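PDB 5H2D: KLLA0C04147p from Kluyveromyces lactis, which holds ergosterol in its OSBP-related (ORD) domain, the part described here, and probably transfers sterols between membranes. Local coordinates for residues S65-T70 and R360-G365; T70-R75 and A118-P123; L125-E130 and T351-R356. All coordinates share one frame; numbering follows the deposited sequence.

Contact 1 of 3, residues S65-T70 and R360-G365; sequences SFNEPT and RAMEEG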
# COMPACT_ATOMS: atom_id res chain seq x y z
N SER A 65 19.38 -0.07 12.89
CA SER A 65 18.87 -1.44 12.92
C SER A 65 17.35 -1.50 12.88
O SER A 65 16.79 -2.53 12.48
CB SER A 65 19.39 -2.16 14.18
OG SER A 65 20.81 -2.21 14.17
N PHE A 66 16.66 -0.44 13.28
CA PHE A 66 15.20 -0.44 13.27
C PHE A 66 14.65 0.58 12.28
O PHE A 66 13.51 1.03 12.42
CB PHE A 66 14.65 -0.24 14.68
CG PHE A 66 14.92 -1.41 15.58
CD1 PHE A 66 14.35 -2.64 15.30
CD2 PHE A 66 15.81 -1.30 16.64
CE1 PHE A 66 14.63 -3.75 16.09
CE2 PHE A 66 16.08 -2.40 17.43
CZ PHE A 66 15.49 -3.62 17.15
N ASN A 67 15.45 0.93 11.28
CA ASN A 67 15.01 1.73 10.14
C ASN A 67 15.06 0.87 8.88
O ASN A 67 15.84 -0.08 8.78
CB ASN A 67 15.91 2.95 9.93
CG ASN A 67 15.77 4.00 11.02
OD1 ASN A 67 16.71 4.76 11.26
ND2 ASN A 67 14.62 4.07 11.65
N GLU A 68 14.23 1.24 7.90
CA GLU A 68 14.24 0.58 6.60
C GLU A 68 14.36 1.63 5.51
O GLU A 68 13.68 2.66 5.58
CB GLU A 68 12.93 -0.22 6.42
CG GLU A 68 12.86 -1.02 5.14
CD GLU A 68 11.53 -1.75 5.03
OE1 GLU A 68 10.61 -1.26 4.34
OE2 GLU A 68 11.41 -2.83 5.63
N PRO A 69 15.17 1.40 4.46
CA PRO A 69 15.34 2.42 3.41
C PRO A 69 14.22 2.42 2.38
O PRO A 69 14.46 2.50 1.18
CB PRO A 69 16.67 2.02 2.76
CG PRO A 69 16.66 0.52 2.88
CD PRO A 69 16.07 0.25 4.25
N THR A 70 12.99 2.34 2.85
CA THR A 70 11.83 2.58 2.01
C THR A 70 11.06 3.72 2.64
O THR A 70 11.21 3.99 3.83
CB THR A 70 10.92 1.36 1.92
OG1 THR A 70 10.39 1.08 3.23
CG2 THR A 70 11.69 0.13 1.41
N ARG A 360 18.44 7.31 0.17
CA ARG A 360 19.37 6.69 -0.78
C ARG A 360 20.64 6.23 -0.08
O ARG A 360 21.13 5.12 -0.32
CB ARG A 360 19.71 7.66 -1.91
CG ARG A 360 20.79 7.15 -2.88
CD ARG A 360 20.32 5.95 -3.70
NE ARG A 360 19.04 6.26 -4.34
CZ ARG A 360 18.10 5.36 -4.59
NH1 ARG A 360 18.29 4.09 -4.28
NH2 ARG A 360 16.95 5.75 -5.13
N ALA A 361 21.21 7.09 0.77
CA ALA A 361 22.40 6.70 1.51
C ALA A 361 22.15 5.46 2.35
O ALA A 361 22.97 4.53 2.37
CB ALA A 361 22.87 7.85 2.40
N MET A 362 21.00 5.41 3.03
CA MET A 362 20.73 4.25 3.88
C MET A 362 20.62 2.99 3.05
O MET A 362 21.14 1.93 3.43
CB MET A 362 19.46 4.46 4.69
CG MET A 362 19.23 3.31 5.65
SD MET A 362 17.67 3.44 6.55
CE MET A 362 18.03 4.80 7.65
N GLU A 363 19.97 3.08 1.89
CA GLU A 363 19.82 1.90 1.04
C GLU A 363 21.18 1.36 0.62
O GLU A 363 21.33 0.15 0.42
CB GLU A 363 18.98 2.24 -0.19
CG GLU A 363 18.55 1.02 -0.97
CD GLU A 363 17.99 1.37 -2.33
OE1 GLU A 363 18.76 1.35 -3.32
OE2 GLU A 363 16.77 1.66 -2.43
N GLU A 364 22.16 2.24 0.47
CA GLU A 364 23.50 1.86 0.05
C GLU A 364 24.40 1.55 1.23
O GLU A 364 25.61 1.35 1.04
CB GLU A 364 24.09 2.96 -0.83
CG GLU A 364 23.28 3.13 -2.13
CD GLU A 364 23.86 4.13 -3.10
OE1 GLU A 364 24.79 4.88 -2.74
OE2 GLU A 364 23.36 4.20 -4.24
N GLY A 365 23.85 1.52 2.44
CA GLY A 365 24.62 1.15 3.61
C GLY A 365 25.50 2.25 4.17
O GLY A 365 26.39 1.96 4.98
O HOH W 1 14.74 0.51 -0.94
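Met362 meets Asn67 and Pro69 with different parts of its side chain. CG stands anti to the backbone N (chi1 -176°) and the next torsion is also extended, which carries the sulfur straight off the helix toward strand 67-68; the bend at chi3 (-71°) then turns the methyl group onto Asn67. Met362 CE lies 3.6 Å from Asn67 CB and also touches the amide oxygen, the two side chains crossing at about a right angle. Behind the methyl, Met362 SD sits 3.8 Å from Pro69 N, against the peptide that joins Glu68 to the proline, while Met362 CG faces Pro69 CB at 4.1 Å. The proline ring leans on the helix backbone one residue further on: Pro69 CB is 3.6 Å from Glu363 N, with CB of Glu363 alongside. Pro69 is the centre of an inverse gamma turn, the corner at which the chain leaves strand 67-68, and it packs on the last turn of helix 357-363, which closes in a Schellman motif with Gly365 as the C-prime residue. The polar link across the contact is a water within hydrogen-bonding distance of both sides, 2.9 Å from Pro69 O and 2.8 Å from Glu363 OE2. The other carboxylate oxygen, Glu363 OE1, lies in the guanidinium plane of Arg360, 2.9 Å from Arg360 NH1, and makes a second salt bridge to Arg30. On the opposite side of the strand from Met362, Glu68 OE1 takes a bond from Thr70 OG1 on its anti lone pair and pairs with Arg75 and Arg116 beside the sterol site.

Contact 2 of 3, residues T70-R75 and A118-P123; sequences TSLLQR and AKPFNP. With ERG (ergosterol), chain B.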
# COMPACT_ATOMS: atom_id res chain seq x y z
N THR A 70 12.99 2.34 2.85
CA THR A 70 11.83 2.58 2.01
C THR A 70 11.06 3.72 2.64
O THR A 70 11.21 3.99 3.83
CB THR A 70 10.92 1.36 1.92
OG1 THR A 70 10.39 1.08 3.23
CG2 THR A 70 11.69 0.13 1.41
N SER A 71 10.23 4.38 1.85
CA SER A 71 9.36 5.43 2.36
C SER A 71 7.99 4.85 2.72
O SER A 71 7.56 3.84 2.16
CB SER A 71 9.19 6.52 1.30
OG SER A 71 8.35 7.58 1.74
N LEU A 72 7.30 5.50 3.66
CA LEU A 72 5.88 5.17 3.83
C LEU A 72 5.15 5.23 2.48
O LEU A 72 4.26 4.41 2.22
CB LEU A 72 5.23 6.11 4.85
CG LEU A 72 4.47 5.47 6.01
CD1 LEU A 72 3.27 4.69 5.51
CD2 LEU A 72 5.39 4.57 6.83
N LEU A 73 5.54 6.16 1.60
CA LEU A 73 4.91 6.25 0.28
C LEU A 73 5.09 4.98 -0.52
O LEU A 73 4.21 4.60 -1.30
CB LEU A 73 5.50 7.43 -0.51
CG LEU A 73 5.40 8.82 0.11
CD1 LEU A 73 5.93 9.89 -0.86
CD2 LEU A 73 3.95 9.09 0.47
N GLN A 74 6.23 4.31 -0.36
CA GLN A 74 6.51 3.08 -1.08
C GLN A 74 5.90 1.87 -0.39
O GLN A 74 5.45 0.94 -1.07
CB GLN A 74 8.02 2.95 -1.25
CG GLN A 74 8.57 4.05 -2.18
CD GLN A 74 10.06 4.21 -2.10
OE1 GLN A 74 10.66 4.03 -1.05
NE2 GLN A 74 10.68 4.58 -3.23
N ARG A 75 5.83 1.86 0.95
CA ARG A 75 5.12 0.77 1.62
C ARG A 75 3.67 0.72 1.18
O ARG A 75 3.09 -0.37 1.04
CB ARG A 75 5.20 0.92 3.14
CG ARG A 75 6.59 0.78 3.71
CD ARG A 75 7.28 -0.52 3.28
NE ARG A 75 6.64 -1.71 3.85
CZ ARG A 75 6.97 -2.26 5.01
NH1 ARG A 75 7.97 -1.76 5.74
NH2 ARG A 75 6.31 -3.33 5.43
N ALA A 118 10.82 -2.66 11.37
CA ALA A 118 11.64 -1.49 11.10
C ALA A 118 10.74 -0.35 10.66
O ALA A 118 9.72 -0.56 9.98
CB ALA A 118 12.69 -1.77 10.01
N LYS A 119 11.17 0.86 10.99
CA LYS A 119 10.43 2.07 10.67
C LYS A 119 10.79 2.54 9.27
O LYS A 119 11.96 2.87 9.02
CB LYS A 119 10.77 3.15 11.69
CG LYS A 119 10.13 4.51 11.47
CD LYS A 119 10.60 5.46 12.57
CE LYS A 119 10.71 6.90 12.10
NZ LYS A 119 11.19 7.78 13.21
N PRO A 120 9.84 2.61 8.33
CA PRO A 120 10.11 3.25 7.03
C PRO A 120 10.31 4.74 7.21
O PRO A 120 9.96 5.32 8.24
CB PRO A 120 8.85 2.98 6.21
CG PRO A 120 8.09 1.89 6.96
CD PRO A 120 8.45 2.15 8.43
N PHE A 121 10.84 5.38 6.17
CA PHE A 121 11.04 6.83 6.25
C PHE A 121 9.70 7.55 6.36
O PHE A 121 8.72 7.22 5.69
CB PHE A 121 11.81 7.34 5.04
CG PHE A 121 13.30 7.27 5.21
CD1 PHE A 121 13.96 6.06 5.11
CD2 PHE A 121 14.03 8.42 5.46
CE1 PHE A 121 15.35 5.98 5.27
CE2 PHE A 121 15.42 8.35 5.63
CZ PHE A 121 16.07 7.15 5.54
N ASN A 122 9.67 8.57 7.21
CA ASN A 122 8.55 9.47 7.31
C ASN A 122 8.67 10.46 6.14
O ASN A 122 9.63 11.24 6.10
CB ASN A 122 8.60 10.16 8.68
CG ASN A 122 7.35 10.98 8.98
OD1 ASN A 122 6.32 10.82 8.34
ND2 ASN A 122 7.45 11.85 9.97
N PRO A 123 7.76 10.44 5.17
CA PRO A 123 7.95 11.26 3.97
C PRO A 123 7.92 12.74 4.31
O PRO A 123 7.20 13.18 5.21
CB PRO A 123 6.77 10.87 3.07
CG PRO A 123 6.30 9.54 3.59
CD PRO A 123 6.51 9.65 5.09
C1 ERG B . 0.78 -2.12 6.37
C2 ERG B . 0.16 -2.14 4.98
C3 ERG B . -0.38 -0.76 4.71
C4 ERG B . 0.73 0.28 4.78
C5 ERG B . 1.49 0.20 6.00
C6 ERG B . 2.03 1.36 6.54
C7 ERG B . 2.83 1.36 7.69
C8 ERG B . 3.14 0.17 8.35
C9 ERG B . 2.43 -1.01 7.97
C10 ERG B . 1.89 -1.07 6.51
C11 ERG B . 3.15 -2.36 8.39
C12 ERG B . 3.82 -2.29 9.76
C13 ERG B . 4.77 -1.07 9.76
C14 ERG B . 3.85 0.16 9.61
C15 ERG B . 4.80 1.30 9.89
C16 ERG B . 5.73 0.76 11.02
C17 ERG B . 5.36 -0.75 11.14
C18 ERG B . 5.87 -1.17 8.68
C19 ERG B . 3.08 -1.45 5.60
C20 ERG B . 6.61 -1.54 11.61
C21 ERG B . 6.40 -3.05 11.68
C22 ERG B . 6.93 -1.01 13.00
C23 ERG B . 8.19 -0.25 13.24
C24 ERG B . 8.48 0.30 14.64
C25 ERG B . 9.97 0.08 14.95
C26 ERG B . 10.24 -1.43 14.94
C27 ERG B . 10.37 0.61 16.34
C28 ERG B . 8.14 1.78 14.61
O1 ERG B . -1.04 -0.71 3.39
O HOH W 2 9.24 -2.25 8.02
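Arg75 touches both Pro120 and the bound ergosterol. Its CB is 4.0 Å from ERG C19, and its CG presses on CG of the proline ring at 3.7 Å, the two side chains crossing at about a right angle. Bends at chi2 (-54°) and chi3 (-67°) bring the guanidinium against the sterol's methyl groups: NE meets C19, CZ is equally near C18 and C19, Arg75 NH1 comes to 3.7 Å from ERG C18, and NH2 is nearer C19. At the tip, NH1 gives a proton in the guanidinium plane to a water that also lies within hydrogen-bonding distance of Ala118 O, and pairs with Glu68; NE pairs with Glu78. Leu72 straddles the same boundary, CD2 on Pro120 CG at 3.8 Å and CD1 on ERG C6 at 3.7 Å. Pro123 closes the other end against Ser71 OG and Leu73 CG. The backbones join as a single parallel bridge: Phe121 N donates to Thr70 O at 2.7 Å and Leu72 N to Phe121 O at 3.0 Å. Ser71 is the N-cap of the helix and forms a capping box with Gln74. Helix 72-77 thus starts directly from its bridge to strand 119-121, with Leu73 reaching strands 128-133 and 138-146, and Phe121 packing on helix 357-363.

Contact 3 of 3, residues L125-E130 and T351-R356; sequences LGETFE and TDTRLR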
# COMPACT_ATOMS: atom_id res chain seq x y z
N LEU A 125 6.95 16.62 3.83
CA LEU A 125 5.76 17.29 3.31
C LEU A 125 5.98 17.67 1.85
O LEU A 125 6.96 18.35 1.52
CB LEU A 125 5.44 18.52 4.15
CG LEU A 125 4.16 19.27 3.76
CD1 LEU A 125 2.89 18.40 3.90
CD2 LEU A 125 4.05 20.54 4.61
N GLY A 126 5.09 17.21 0.97
CA GLY A 126 5.23 17.46 -0.44
C GLY A 126 6.03 16.42 -1.18
O GLY A 126 6.11 16.47 -2.42
N GLU A 127 6.63 15.46 -0.47
CA GLU A 127 7.30 14.36 -1.14
C GLU A 127 6.30 13.59 -1.99
O GLU A 127 5.13 13.46 -1.64
CB GLU A 127 7.96 13.44 -0.11
CG GLU A 127 8.91 12.40 -0.72
CD GLU A 127 9.73 11.63 0.31
OE1 GLU A 127 10.17 10.50 -0.02
OE2 GLU A 127 9.97 12.14 1.42
N THR A 128 6.75 13.10 -3.14
CA THR A 128 5.91 12.33 -4.03
C THR A 128 6.57 11.01 -4.37
O THR A 128 7.78 10.83 -4.19
CB THR A 128 5.61 13.09 -5.34
OG1 THR A 128 6.86 13.42 -5.98
CG2 THR A 128 4.86 14.37 -5.06
N PHE A 129 5.77 10.07 -4.87
CA PHE A 129 6.35 8.84 -5.39
C PHE A 129 5.47 8.34 -6.52
O PHE A 129 4.25 8.21 -6.36
CB PHE A 129 6.52 7.77 -4.30
CG PHE A 129 7.00 6.42 -4.84
CD1 PHE A 129 8.27 6.29 -5.38
CD2 PHE A 129 6.17 5.31 -4.81
CE1 PHE A 129 8.69 5.08 -5.89
CE2 PHE A 129 6.60 4.09 -5.32
CZ PHE A 129 7.87 3.98 -5.86
N GLU A 130 6.08 8.09 -7.68
CA GLU A 130 5.38 7.52 -8.81
C GLU A 130 5.92 6.13 -9.11
O GLU A 130 7.08 5.83 -8.82
CB GLU A 130 5.55 8.39 -10.06
CG GLU A 130 7.00 8.57 -10.46
CD GLU A 130 7.14 9.01 -11.91
OE1 GLU A 130 7.39 8.12 -12.76
OE2 GLU A 130 6.98 10.23 -12.18
N THR A 351 10.68 16.11 -6.24
CA THR A 351 10.12 15.60 -5.01
C THR A 351 10.06 14.07 -4.95
O THR A 351 9.65 13.55 -3.91
CB THR A 351 8.71 16.15 -4.81
OG1 THR A 351 7.93 15.82 -5.97
CG2 THR A 351 8.73 17.67 -4.58
N ASP A 352 10.42 13.36 -6.01
CA ASP A 352 10.22 11.91 -6.00
C ASP A 352 11.14 11.24 -4.98
O ASP A 352 12.32 11.58 -4.86
CB ASP A 352 10.46 11.29 -7.38
CG ASP A 352 10.02 9.83 -7.43
OD1 ASP A 352 8.81 9.58 -7.63
OD2 ASP A 352 10.88 8.94 -7.26
N THR A 353 10.58 10.25 -4.26
CA THR A 353 11.32 9.52 -3.23
C THR A 353 12.64 8.93 -3.73
O THR A 353 13.61 8.85 -2.96
CB THR A 353 10.44 8.39 -2.68
OG1 THR A 353 9.23 8.97 -2.15
CG2 THR A 353 11.19 7.59 -1.57
N ARG A 354 12.71 8.52 -5.01
CA ARG A 354 13.98 7.98 -5.52
C ARG A 354 15.12 8.98 -5.38
O ARG A 354 16.29 8.58 -5.30
CB ARG A 354 13.83 7.56 -6.97
CG ARG A 354 12.93 6.36 -7.17
CD ARG A 354 12.64 6.20 -8.64
NE ARG A 354 11.66 5.16 -8.92
CZ ARG A 354 10.36 5.38 -8.96
NH1 ARG A 354 9.89 6.59 -8.72
NH2 ARG A 354 9.53 4.39 -9.27
N LEU A 355 14.81 10.27 -5.35
CA LEU A 355 15.83 11.31 -5.24
C LEU A 355 16.11 11.70 -3.81
O LEU A 355 16.96 12.58 -3.58
CB LEU A 355 15.40 12.55 -6.03
CG LEU A 355 15.07 12.27 -7.48
CD1 LEU A 355 14.55 13.51 -8.20
CD2 LEU A 355 16.28 11.69 -8.19
N ARG A 356 15.42 11.10 -2.84
CA ARG A 356 15.60 11.48 -1.45
C ARG A 356 16.96 11.02 -0.94
O ARG A 356 17.23 9.82 -0.93
CB ARG A 356 14.46 10.93 -0.59
CG ARG A 356 14.55 11.47 0.79
CD ARG A 356 13.43 11.04 1.71
NE ARG A 356 13.80 11.46 3.05
CZ ARG A 356 12.96 11.62 4.07
NH1 ARG A 356 11.66 11.42 3.91
NH2 ARG A 356 13.45 12.00 5.24
O HOH W 3 7.01 11.58 -7.99
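Thr128 and Asp352 form a single backbone bridge, joining the start of strand 128-133 to the loop, with its 3-10 turn at 353-355, that leads into helix 357-363. Thr128 N points at Thr351 O, 3.0 Å away, in an almost straight bond that comes from above the carbonyl plane, and Thr353 N meets Thr128 O at 2.9 Å, nearly along the C=O axis. Side-chain hydrogen bonds extend the join. The hydroxyls Thr128 OG1 and Thr351 OG1 are only 2.6 Å apart, and a water links Thr128 OG1 to Asp352 OD1. That same OD1 accepts from Glu130 N at 3.1 Å, while OD2 takes Arg354 N in an Asx turn and, from the other face of the carboxylate, Arg354 NH1. The hydroxyl of Thr353 lies within reach of both Glu127 OE1 and Thr128 O.

Charged and flat groups finish the contact. Arg354, extended from CG to NE, grips Glu130 O end-on, with NH1 and NH2 each 2.9 Å from it. Phe129 CE1 lies over one guanidinium face toward its rim, 3.4 Å from Arg354 NH1, with the ring plane turned 26° from that group. Glu127 OE2 and Arg356 NH1 form a salt bridge whose hydrogen bond is weak; NH1 also reaches Asn122, while Arg356 NE pairs with Asp358. With one oxygen holding strand 128-133 and the other the arginine, Asp352 is probably stabilised as a carboxylate, and bonds to Glu130 O and Asp352 OD2 probably restrict the rotation of the guanidinium beside Phe129.

How the contacts relate
All three contacts lie in the oxysterol-binding domain. In contacts 1 and 3, residues 351-365 return to segments from the early part of the chain; contact 2 joins two early segments to each other. Contacts 1 and 2 have centres about 10 Å apart and share Thr70, at the corner between strand 67-68 and helix 72-77; backbone pairing of Phe66 and Glu68 with Lys119 also ties them. Contact 3 lies about 11 Å from contact 2 and 16 Å from contact 1, on strand 128-133, which follows strand 119-121. Along the chain, contact 2 closes before contact 3 opens, and contact 1 spans both. Contact 2 lines the ergosterol pocket, and the 351-356 loop with helix 357-363 packs behind it.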